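Local coordinates for protein dioxygenase (Pseudomonas brassicacearum, PDB 5V2D) that probably cleaves the central carbon-carbon double bond of lignostilbenes with dioxygen, at an iron centre held by four histidines, at residues S143-P146 with L151-L154; W174-Q179 with A183-H188. All coordinates share one frame; numbering follows the deposited sequence.

Overall arrangement
Both contacts are buried and follow each other along the chain, their centres about 11 Å apart. Contact 1 joins the two strands of a hairpin that opens a four-stranded antiparallel sheet, and backbone hydrogen bonds carry it. Contact 2 lies in the loop leading out of that same sheet to the next one; there no hydrogen bond crosses, and the only contact is an offset stack of Phe176 on Phe185. The two meet where the loop runs back over the hairpin, Leu154 packing on Phe185, Thr186 and Ala187. Contact 2 supplies the iron ligand His188, whereas contact 1 only borders the site, the Ser143 side chain lying about 5 Å from the metal.

Contact 1: residues S143-P146 with L151-L154; sequences SVIP and LLAL
Four backbone hydrogen bonds tie Ser143 to Leu154 and Ile145 to Leu152, making these the hydrogen-bonded pairs of an antiparallel hairpin whose short segment axes come within 4.5 Å. The bond from Leu152 N to Ile145 O is nearly straight (171° at the hydrogen) and 2.8 Å long; its partner from Ile145 N to Leu152 O, at 3.0 Å, is more bent at 151°. Ser143 and Leu154 are joined in the same reciprocal way, each N-H pointing to the other's carbonyl oxygen. At the non-hydrogen-bonded pair Val144-Ala153, CA of Val144 makes a CA-H...O contact of 3.1 Å with O of the adjoining Leu152.

Apolar contacts form on both faces of the hairpin. On the face of Val144 and Leu151, CG1 of Val144 lies 4.0 Å from CD2 of Leu151, while the other methyl of Leu151, CD1, comes over the carbonyl of Ile145. On the opposite face, with CG1 anti to the backbone N (chi1 -158°), CG2 of Ile145 falls between N and the carbonyl carbon and reaches the partner strand at CD1 of Leu154 (4.0 Å) and CB of Leu152 (4.2 Å). CD1 of Leu154 also lies 3.6 Å from Ser143 O, alongside the backbone bond.

Ser143 OG is hydrogen-bonded to Ala187 O, in the loop toward the iron ligand His188. Strand 150-154 continues the sheet through Leu151 and Ala153, which bond to Met163 and Trp161. Val144 and Leu151 pack on Tyr63 and Val87 of strands 60-67 and 85-93, so that this blade of the seven-bladed beta-propeller, typical of carotenoid-cleavage oxygenases, rests against its neighbour.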
loop_
_atom_site.group_PDB
_atom_site.type_symbol
_atom_site.label_atom_id
_atom_site.label_comp_id
_atom_site.label_asym_id
_atom_site.label_seq_id
_atom_site.Cartn_x
_atom_site.Cartn_y
_atom_site.Cartn_z
ATOM N N SER A 143 5.100 1.304 -1.757
ATOM C CA SER A 143 5.514 0.037 -1.173
ATOM C C SER A 143 6.984 -0.156 -1.260
ATOM O O SER A 143 7.689 0.505 -2.000
ATOM C CB SER A 143 4.908 -1.169 -1.941
ATOM O OG SER A 143 3.491 -1.153 -1.892
ATOM N N VAL A 144 7.461 -1.159 -0.516
ATOM C CA VAL A 144 8.837 -1.600 -0.579
ATOM C C VAL A 144 8.860 -3.102 -0.645
ATOM O O VAL A 144 8.014 -3.766 -0.044
ATOM C CB VAL A 144 9.680 -1.057 0.604
ATOM C CG1 VAL A 144 10.024 0.404 0.430
ATOM C CG2 VAL A 144 8.957 -1.238 1.943
ATOM N N ILE A 145 9.803 -3.667 -1.396
ATOM C CA ILE A 145 9.970 -5.122 -1.441
ATOM C C ILE A 145 11.404 -5.462 -1.772
ATOM O O ILE A 145 12.014 -4.772 -2.574
ATOM C CB ILE A 145 9.006 -5.756 -2.469
ATOM C CG1 ILE A 145 8.790 -7.200 -2.166
ATOM C CG2 ILE A 145 9.495 -5.593 -3.924
ATOM C CD1 ILE A 145 7.716 -7.839 -2.999
ATOM N N PRO A 146 11.978 -6.498 -1.129
ATOM C CA PRO A 146 13.326 -6.939 -1.539
ATOM C C PRO A 146 13.270 -7.704 -2.845
ATOM O O PRO A 146 12.399 -8.514 -3.049
ATOM C CB PRO A 146 13.771 -7.938 -0.407
ATOM C CG PRO A 146 12.787 -7.763 0.653
ATOM C CD PRO A 146 11.497 -7.314 -0.020
ATOM N N LEU A 151 16.538 -3.271 -2.282
ATOM C CA LEU A 151 15.176 -2.931 -1.859
ATOM C C LEU A 151 14.540 -2.057 -2.977
ATOM O O LEU A 151 15.146 -1.067 -3.394
ATOM C CB LEU A 151 15.222 -2.089 -0.590
ATOM C CG LEU A 151 13.807 -1.924 0.056
ATOM C CD1 LEU A 151 13.337 -3.217 0.662
ATOM C CD2 LEU A 151 13.798 -0.838 1.096
ATOM N N LEU A 152 13.358 -2.457 -3.443
ATOM C CA LEU A 152 12.623 -1.650 -4.421
ATOM C C LEU A 152 11.609 -0.794 -3.685
ATOM O O LEU A 152 10.861 -1.316 -2.843
ATOM C CB LEU A 152 11.883 -2.515 -5.377
ATOM C CG LEU A 152 12.813 -3.356 -6.290
ATOM C CD1 LEU A 152 11.905 -4.185 -7.194
ATOM C CD2 LEU A 152 13.829 -2.510 -7.035
ATOM N N ALA A 153 11.658 0.479 -3.911
ATOM C CA ALA A 153 10.651 1.441 -3.464
ATOM C C ALA A 153 9.795 1.758 -4.670
ATOM O O ALA A 153 10.286 2.173 -5.746
ATOM C CB ALA A 153 11.286 2.722 -2.941
ATOM N N LEU A 154 8.505 1.490 -4.541
ATOM C CA LEU A 154 7.612 1.416 -5.678
ATOM C C LEU A 154 6.478 2.464 -5.593
ATOM O O LEU A 154 5.920 2.737 -4.523
ATOM C CB LEU A 154 6.994 0.066 -5.766
ATOM C CG LEU A 154 7.989 -1.100 -5.796
ATOM C CD1 LEU A 154 7.691 -2.043 -4.606
ATOM C CD2 LEU A 154 7.813 -1.856 -7.100
#

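Contact 2: residues W174-Q179 with A183-H188; sequences WTFDGQ and ATFTAH. With FE (Fe (III) ion), chain E.
Phe176 has CG anti to its carbonyl carbon (chi1 -59°) and Phe185 has CG anti to its backbone N (chi1 -167°); these settings turn the two rings to each other, so that they meet from opposite directions. The rings form an offset stack, centroids 4.8 Å apart and planes inclined by 29°. Phe176 CE1 lies over one face of the Phe185 ring, toward its rim, and the closest approach is 3.5 Å between Phe176 CZ and Phe185 CZ. CD1 of Trp174 sits over the centre of the Phe176 ring, 3.6 Å from its plane.

The backbone that carries Phe176 enters a type I' turn ending at Gln179. Phe176 O is gripped twice, by Gln179 N at 3.0 Å and by Gln179 NE2 at 2.9 Å, from opposite faces of the carbonyl plane. Thr175 OG1 accepts from Gly178 N in an ST motif.

Cutting Phe185 back to an alanine is likely to leave the Phe176 ring without its stacking partner and open a gap beside Leu154.

Beyond Phe185, Thr186 OG1 accepts from His188 N at 2.8 Å in an ST turn that shapes the backbone before the ligand. His188 NE2 binds the iron at 2.1 Å, as does a water, and His239, His304 and His495 complete the four-histidine iron site characteristic of carotenoid-cleavage oxygenases.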
loop_
_atom_site.group_PDB
_atom_site.type_symbol
_atom_site.label_atom_id
_atom_site.label_comp_id
_atom_site.label_asym_id
_atom_site.label_seq_id
_atom_site.Cartn_x
_atom_site.Cartn_y
_atom_site.Cartn_z
ATOM N N TRP A 174 15.286 1.619 -11.061
ATOM C CA TRP A 174 15.530 0.214 -11.400
ATOM C C TRP A 174 14.756 -0.161 -12.649
ATOM O O TRP A 174 13.541 -0.183 -12.663
ATOM C CB TRP A 174 15.109 -0.713 -10.234
ATOM C CG TRP A 174 15.674 -2.053 -10.261
ATOM C CD1 TRP A 174 15.029 -3.182 -10.580
ATOM C CD2 TRP A 174 17.000 -2.439 -9.957
ATOM N NE1 TRP A 174 15.849 -4.280 -10.452
ATOM C CE2 TRP A 174 17.075 -3.858 -10.095
ATOM C CE3 TRP A 174 18.146 -1.736 -9.574
ATOM C CZ2 TRP A 174 18.244 -4.586 -9.875
ATOM C CZ3 TRP A 174 19.319 -2.453 -9.351
ATOM C CH2 TRP A 174 19.344 -3.865 -9.470
ATOM N N THR A 175 15.483 -0.513 -13.694
ATOM C CA THR A 175 14.850 -0.857 -15.017
ATOM C C THR A 175 14.735 -2.356 -15.235
ATOM O O THR A 175 14.243 -2.786 -16.237
ATOM C CB THR A 175 15.726 -0.281 -16.190
ATOM O OG1 THR A 175 16.973 -0.958 -16.130
ATOM C CG2 THR A 175 16.005 1.207 -16.015
ATOM N N PHE A 176 15.145 -3.150 -14.272
ATOM C CA PHE A 176 15.219 -4.633 -14.365
ATOM C C PHE A 176 16.102 -5.005 -15.572
ATOM O O PHE A 176 15.636 -5.716 -16.476
ATOM C CB PHE A 176 13.832 -5.298 -14.433
ATOM C CG PHE A 176 12.957 -4.998 -13.239
ATOM C CD1 PHE A 176 12.200 -3.825 -13.187
ATOM C CD2 PHE A 176 12.920 -5.885 -12.195
ATOM C CE1 PHE A 176 11.372 -3.577 -12.090
ATOM C CE2 PHE A 176 12.133 -5.628 -11.066
ATOM C CZ PHE A 176 11.319 -4.479 -11.045
ATOM N N ASP A 177 17.297 -4.480 -15.567
ATOM C CA ASP A 177 18.282 -4.690 -16.670
ATOM C C ASP A 177 17.719 -4.403 -18.063
ATOM O O ASP A 177 17.959 -5.157 -18.976
ATOM C CB ASP A 177 18.822 -6.143 -16.586
ATOM C CG ASP A 177 19.544 -6.418 -15.275
ATOM O OD1 ASP A 177 19.176 -7.316 -14.441
ATOM O OD2 ASP A 177 20.495 -5.666 -15.021
ATOM N N GLY A 178 16.907 -3.343 -18.177
ATOM C CA GLY A 178 16.259 -2.963 -19.404
ATOM C C GLY A 178 15.150 -3.825 -19.900
ATOM O O GLY A 178 14.664 -3.574 -20.969
ATOM N N GLN A 179 14.663 -4.803 -19.140
ATOM C CA GLN A 179 13.663 -5.738 -19.658
ATOM C C GLN A 179 12.230 -5.275 -19.612
ATOM O O GLN A 179 11.378 -5.851 -20.288
ATOM C CB GLN A 179 13.761 -7.093 -18.948
ATOM C CG GLN A 179 15.091 -7.810 -19.083
ATOM C CD GLN A 179 15.268 -8.942 -18.096
ATOM O OE1 GLN A 179 15.065 -10.119 -18.421
ATOM N NE2 GLN A 179 15.577 -8.587 -16.841
ATOM N N ALA A 183 5.453 1.839 -19.289
ATOM C CA ALA A 183 5.700 3.180 -18.737
ATOM C C ALA A 183 5.639 3.178 -17.221
ATOM O O ALA A 183 6.185 4.070 -16.621
ATOM C CB ALA A 183 4.673 4.192 -19.298
ATOM N N THR A 184 4.975 2.190 -16.614
ATOM C CA THR A 184 4.773 2.143 -15.143
ATOM C C THR A 184 5.054 0.752 -14.616
ATOM O O THR A 184 5.212 -0.188 -15.407
ATOM C CB THR A 184 3.312 2.482 -14.817
ATOM O OG1 THR A 184 2.467 1.446 -15.340
ATOM C CG2 THR A 184 2.899 3.828 -15.443
ATOM N N PHE A 185 5.082 0.613 -13.292
ATOM C CA PHE A 185 5.221 -0.689 -12.639
ATOM C C PHE A 185 4.453 -0.652 -11.342
ATOM O O PHE A 185 4.548 0.350 -10.627
ATOM C CB PHE A 185 6.693 -0.900 -12.427
ATOM C CG PHE A 185 7.078 -2.294 -12.042
ATOM C CD1 PHE A 185 7.397 -3.249 -13.008
ATOM C CD2 PHE A 185 7.174 -2.659 -10.693
ATOM C CE1 PHE A 185 7.792 -4.509 -12.636
ATOM C CE2 PHE A 185 7.574 -3.919 -10.341
ATOM C CZ PHE A 185 7.894 -4.853 -11.323
ATOM N N THR A 186 3.721 -1.688 -11.013
ATOM C CA THR A 186 2.843 -1.665 -9.833
ATOM C C THR A 186 3.590 -1.393 -8.557
ATOM O O THR A 186 4.780 -1.755 -8.435
ATOM C CB THR A 186 2.089 -3.016 -9.698
ATOM O OG1 THR A 186 1.117 -2.945 -8.685
ATOM C CG2 THR A 186 3.008 -4.143 -9.440
ATOM N N ALA A 187 2.886 -0.849 -7.570
ATOM C CA ALA A 187 3.408 -0.835 -6.198
ATOM C C ALA A 187 2.891 -2.052 -5.415
ATOM O O ALA A 187 3.171 -2.149 -4.234
ATOM C CB ALA A 187 3.002 0.462 -5.517
ATOM N N HIS A 188 2.158 -2.981 -6.034
ATOM C CA HIS A 188 1.719 -4.182 -5.348
ATOM C C HIS A 188 2.209 -5.492 -5.987
ATOM O O HIS A 188 1.398 -6.371 -6.247
ATOM C CB HIS A 188 0.221 -4.175 -5.165
ATOM C CG HIS A 188 -0.179 -3.341 -4.000
ATOM N ND1 HIS A 188 0.117 -3.759 -2.727
ATOM C CD2 HIS A 188 -0.781 -2.137 -3.886
ATOM C CE1 HIS A 188 -0.274 -2.811 -1.871
ATOM N NE2 HIS A 188 -0.860 -1.843 -2.545
HETATM FE FE FE E . -1.801 -0.157 -1.653
HETATM O O HOH W 1 -2.123 1.759 -0.960
#